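Local coordinates for coenzyme PQQ synthesis protein B (Methylobacterium extorquens, PDB 4Z7R), which is a zinc-binding metallo-beta-lactamase-fold protein of the pyrroloquinoline quinone pathway and may take part in carrying the cofactor or its precursor to the periplasm, at residues G48-L53 / E144-L149; L54-D59 / A95-L100. One frame throughout, in Å; residues are numbered along the deposited sequence.

Overall arrangement
Both contacts belong to the metallo-beta-lactamase fold, which is built on two mixed sheets. Interaction 1 joins strand 51-54 of the first sheet to the connection between strands 142-144 and 149-159 of the second, so it ties one sheet to the other. Interaction 2 starts where that first strand ends: residues 54-59 lead on to helix 60-66 and meet the turn 95-100 that follows helix 91-94. Their centres are about 18 Å apart, and along the chain interaction 2 is nested within the loop closed by interaction 1. Strand 51-54 and the loop after it thus lead from a contact between the sheets to one in which the Pro58 side chain lies about 9 Å from a bound zinc ion.

Interaction 1: G48-L53 / E144-L149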
# COMPACT_ATOMS: atom_id res chain seq x y z
N GLY A 48 -6.02 17.74 17.47
CA GLY A 48 -7.03 16.88 16.90
C GLY A 48 -7.46 17.22 15.48
O GLY A 48 -8.35 16.58 14.93
N GLU A 49 -6.84 18.24 14.88
CA GLU A 49 -7.19 18.64 13.52
C GLU A 49 -5.97 18.63 12.60
O GLU A 49 -6.08 18.30 11.42
CB GLU A 49 -7.84 20.03 13.53
CG GLU A 49 -9.15 20.09 14.30
CD GLU A 49 -9.85 21.42 14.16
OE1 GLU A 49 -10.94 21.59 14.76
OE2 GLU A 49 -9.33 22.31 13.45
N ARG A 50 -4.82 19.00 13.15
CA ARG A 50 -3.58 19.04 12.39
C ARG A 50 -2.68 17.90 12.84
O ARG A 50 -2.32 17.81 14.02
CB ARG A 50 -2.88 20.39 12.58
CG ARG A 50 -3.67 21.56 12.01
CD ARG A 50 -3.05 22.89 12.42
NE ARG A 50 -3.14 23.10 13.86
CZ ARG A 50 -2.71 24.19 14.48
NH1 ARG A 50 -2.16 25.18 13.80
NH2 ARG A 50 -2.84 24.29 15.80
N TRP A 51 -2.31 17.03 11.91
CA TRP A 51 -1.66 15.77 12.28
C TRP A 51 -0.26 15.59 11.70
O TRP A 51 0.04 16.02 10.59
CB TRP A 51 -2.53 14.59 11.86
CG TRP A 51 -3.86 14.55 12.55
CD1 TRP A 51 -4.97 15.28 12.24
CD2 TRP A 51 -4.21 13.74 13.67
NE1 TRP A 51 -5.99 14.97 13.10
CE2 TRP A 51 -5.55 14.03 13.99
CE3 TRP A 51 -3.52 12.80 14.44
CZ2 TRP A 51 -6.22 13.41 15.05
CZ3 TRP A 51 -4.18 12.19 15.49
CH2 TRP A 51 -5.52 12.49 15.78
N LEU A 52 0.58 14.93 12.49
CA LEU A 52 1.87 14.45 12.03
C LEU A 52 1.77 12.95 11.79
O LEU A 52 1.37 12.20 12.69
CB LEU A 52 2.97 14.75 13.04
CG LEU A 52 4.29 14.00 12.82
CD1 LEU A 52 5.04 14.55 11.62
CD2 LEU A 52 5.16 14.04 14.07
N LEU A 53 2.14 12.51 10.60
CA LEU A 53 2.20 11.09 10.29
C LEU A 53 3.58 10.53 10.60
O LEU A 53 4.58 11.03 10.09
CB LEU A 53 1.85 10.84 8.83
CG LEU A 53 1.58 9.38 8.43
CD1 LEU A 53 0.21 8.95 8.91
CD2 LEU A 53 1.69 9.22 6.92
N GLU A 144 9.42 21.28 15.51
CA GLU A 144 7.98 21.45 15.74
C GLU A 144 7.21 21.39 14.43
O GLU A 144 6.91 22.43 13.83
CB GLU A 144 7.73 22.79 16.45
CG GLU A 144 6.30 23.00 16.93
CD GLU A 144 6.13 24.32 17.67
OE1 GLU A 144 7.09 25.11 17.70
OE2 GLU A 144 5.03 24.56 18.21
N PRO A 145 6.88 20.17 13.97
CA PRO A 145 6.28 20.00 12.64
C PRO A 145 4.82 20.42 12.60
O PRO A 145 4.28 20.69 11.52
CB PRO A 145 6.42 18.49 12.39
CG PRO A 145 6.43 17.89 13.76
CD PRO A 145 7.10 18.89 14.66
N VAL A 146 4.18 20.46 13.76
CA VAL A 146 2.82 20.97 13.92
C VAL A 146 2.84 21.89 15.13
O VAL A 146 3.46 21.56 16.14
CB VAL A 146 1.80 19.83 14.12
CG1 VAL A 146 0.39 20.39 14.33
CG2 VAL A 146 1.81 18.87 12.94
N PRO A 147 2.19 23.07 15.02
CA PRO A 147 2.24 24.01 16.15
C PRO A 147 1.74 23.38 17.46
O PRO A 147 0.62 22.88 17.53
CB PRO A 147 1.33 25.15 15.70
CG PRO A 147 1.42 25.11 14.20
CD PRO A 147 1.50 23.64 13.86
N GLY A 148 2.60 23.41 18.47
CA GLY A 148 2.27 22.85 19.77
C GLY A 148 2.80 21.43 19.95
O GLY A 148 2.75 20.88 21.04
N LEU A 149 3.31 20.85 18.87
CA LEU A 149 3.81 19.49 18.93
C LEU A 149 5.32 19.46 18.72
O LEU A 149 5.81 19.71 17.62
CB LEU A 149 3.12 18.61 17.88
CG LEU A 149 3.41 17.11 17.97
CD1 LEU A 149 2.63 16.49 19.11
CD2 LEU A 149 3.08 16.42 16.65
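Arg50, Val146 and Leu52 carry most of this contact, in which strand 51-54 faces the corner that leads into strand 149-159. Val146 divides its two methyl groups: CG1, anti to the backbone N (chi1 178°), lies 3.7 Å from Arg50 CB, while CG2 sits against the backbone between Trp51 and Leu52, 4.1 Å from Trp51 C. Beyond CB, the Arg50 chain bends at chi3 (-65°) and crosses Pro147 at about a right angle. Its NH1 comes within 3.6 Å of Pro147 CG, and Pro147 CD rests over one guanidinium face, offset toward the rim. The charge is met by a salt bridge from NE to Asp47. Leu52 touches both ends of the turn, CD2 lying 4.1 Å from Pro145 CG and CB 4.0 Å from Leu149 CD2; Ala83 also touches both Leu52 and Pro145. Val146 to Leu149 form a type II turn, closed by the bond from Leu149 N to Val146 O (2.8 Å), and Glu144 OE2 accepts from Gly148 N through its anti lone pair. With no hydrogen bond between the segments, the two sheets meet here through aliphatic packing, extended at its margin by an arginine paired with an aspartate.

Interaction 2: L54-D59 / A95-L100; sequences LNASPD and AGLLTL
Ala56 meets Gly96 and Leu97 where the chain leaves strand 51-54 and passes the 3-10 turn after helix 91-94. Its CB lies 3.7 Å from Leu97 N and 3.8 Å from Leu97 CD2; chi1 of -65° sets Leu97 CG beside the backbone N, 4.1 Å from Ala56 CB. Ala56 O accepts the one hydrogen bond of the contact, from Gly96 N at 2.7 Å; the donor stands well above the carbonyl plane, and the N-H...O angle is 143°. Next along, Ser57 has its CB pointing away and brings its carbonyl O to 3.1 Å from Gly96 CA. The absence of a side chain at Gly96 lets the backbones come this close, Ser57 O and Ala56 C crowding the place a CB would take. Ser57 OG accepts from Asp59 N (3.0 Å), forming an ST turn just ahead of helix 60-66. The Pro58 ring then sets CG against Ala95 CB at 3.7 Å. Asp59 forms a salt bridge with Arg61 of the second subunit, on which Pro58 and Ala95 also pack, against Thr99 and Leu98. A short backbone bond flanked by small apolar contacts therefore holds the loop closely to a turn beginning three residues after the zinc ligand Asp92, at the subunit interface.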
# COMPACT_ATOMS: atom_id res chain seq x y z
N LEU A 54 3.64 9.50 11.44
CA LEU A 54 4.90 8.84 11.72
C LEU A 54 4.99 7.56 10.91
O LEU A 54 4.27 6.59 11.17
CB LEU A 54 5.06 8.58 13.21
CG LEU A 54 5.41 9.85 13.99
CD1 LEU A 54 4.17 10.47 14.62
CD2 LEU A 54 6.49 9.61 15.02
N ASN A 55 5.87 7.58 9.91
CA ASN A 55 6.06 6.52 8.92
C ASN A 55 4.87 6.43 7.95
O ASN A 55 3.74 6.77 8.29
CB ASN A 55 6.35 5.17 9.61
CG ASN A 55 7.67 5.18 10.36
OD1 ASN A 55 8.69 5.64 9.84
ND2 ASN A 55 7.66 4.66 11.58
N ALA A 56 5.16 5.94 6.75
CA ALA A 56 4.16 5.88 5.68
C ALA A 56 4.14 4.48 5.08
O ALA A 56 4.98 4.14 4.25
CB ALA A 56 4.41 6.92 4.61
N SER A 57 3.20 3.66 5.54
CA SER A 57 3.18 2.23 5.23
C SER A 57 2.53 1.93 3.87
O SER A 57 1.81 2.76 3.33
CB SER A 57 2.45 1.48 6.35
OG SER A 57 1.10 1.23 5.99
N PRO A 58 2.79 0.73 3.32
CA PRO A 58 2.14 0.33 2.07
C PRO A 58 0.61 0.33 2.15
O PRO A 58 -0.05 0.35 1.11
CB PRO A 58 2.67 -1.09 1.84
CG PRO A 58 3.97 -1.13 2.57
CD PRO A 58 3.75 -0.29 3.78
N ASP A 59 0.07 0.30 3.36
CA ASP A 59 -1.37 0.26 3.57
C ASP A 59 -1.98 1.64 3.80
O ASP A 59 -3.13 1.75 4.21
CB ASP A 59 -1.71 -0.62 4.78
CG ASP A 59 -1.18 -2.04 4.64
OD1 ASP A 59 -1.69 -2.78 3.78
OD2 ASP A 59 -0.27 -2.41 5.41
N ALA A 95 7.06 3.04 1.85
CA ALA A 95 6.30 2.76 0.63
C ALA A 95 5.06 3.64 0.49
O ALA A 95 4.66 3.99 -0.63
CB ALA A 95 5.91 1.29 0.57
N GLY A 96 4.47 4.01 1.61
CA GLY A 96 3.28 4.86 1.61
C GLY A 96 3.47 6.24 1.01
O GLY A 96 2.50 6.89 0.62
N LEU A 97 4.72 6.69 0.94
CA LEU A 97 5.02 8.01 0.39
C LEU A 97 4.58 8.10 -1.07
O LEU A 97 4.21 9.17 -1.55
CB LEU A 97 6.51 8.31 0.51
CG LEU A 97 7.06 8.44 1.94
CD1 LEU A 97 8.57 8.62 1.91
CD2 LEU A 97 6.39 9.59 2.67
N LEU A 98 4.61 6.97 -1.77
CA LEU A 98 4.21 6.93 -3.18
C LEU A 98 2.72 7.24 -3.36
O LEU A 98 2.29 7.61 -4.45
CB LEU A 98 4.52 5.56 -3.78
CG LEU A 98 6.00 5.16 -3.81
CD1 LEU A 98 6.18 3.78 -4.44
CD2 LEU A 98 6.81 6.20 -4.56
N THR A 99 1.95 7.08 -2.29
CA THR A 99 0.52 7.37 -2.31
C THR A 99 0.26 8.87 -2.09
O THR A 99 -0.72 9.43 -2.59
CB THR A 99 -0.22 6.53 -1.24
OG1 THR A 99 -0.40 5.20 -1.72
CG2 THR A 99 -1.57 7.12 -0.88
N LEU A 100 1.16 9.52 -1.37
CA LEU A 100 0.98 10.93 -1.00
C LEU A 100 1.47 11.88 -2.09
O LEU A 100 2.28 12.77 -1.83
CB LEU A 100 1.69 11.22 0.32
CG LEU A 100 1.34 10.27 1.46
CD1 LEU A 100 2.16 10.57 2.70
CD2 LEU A 100 -0.15 10.34 1.78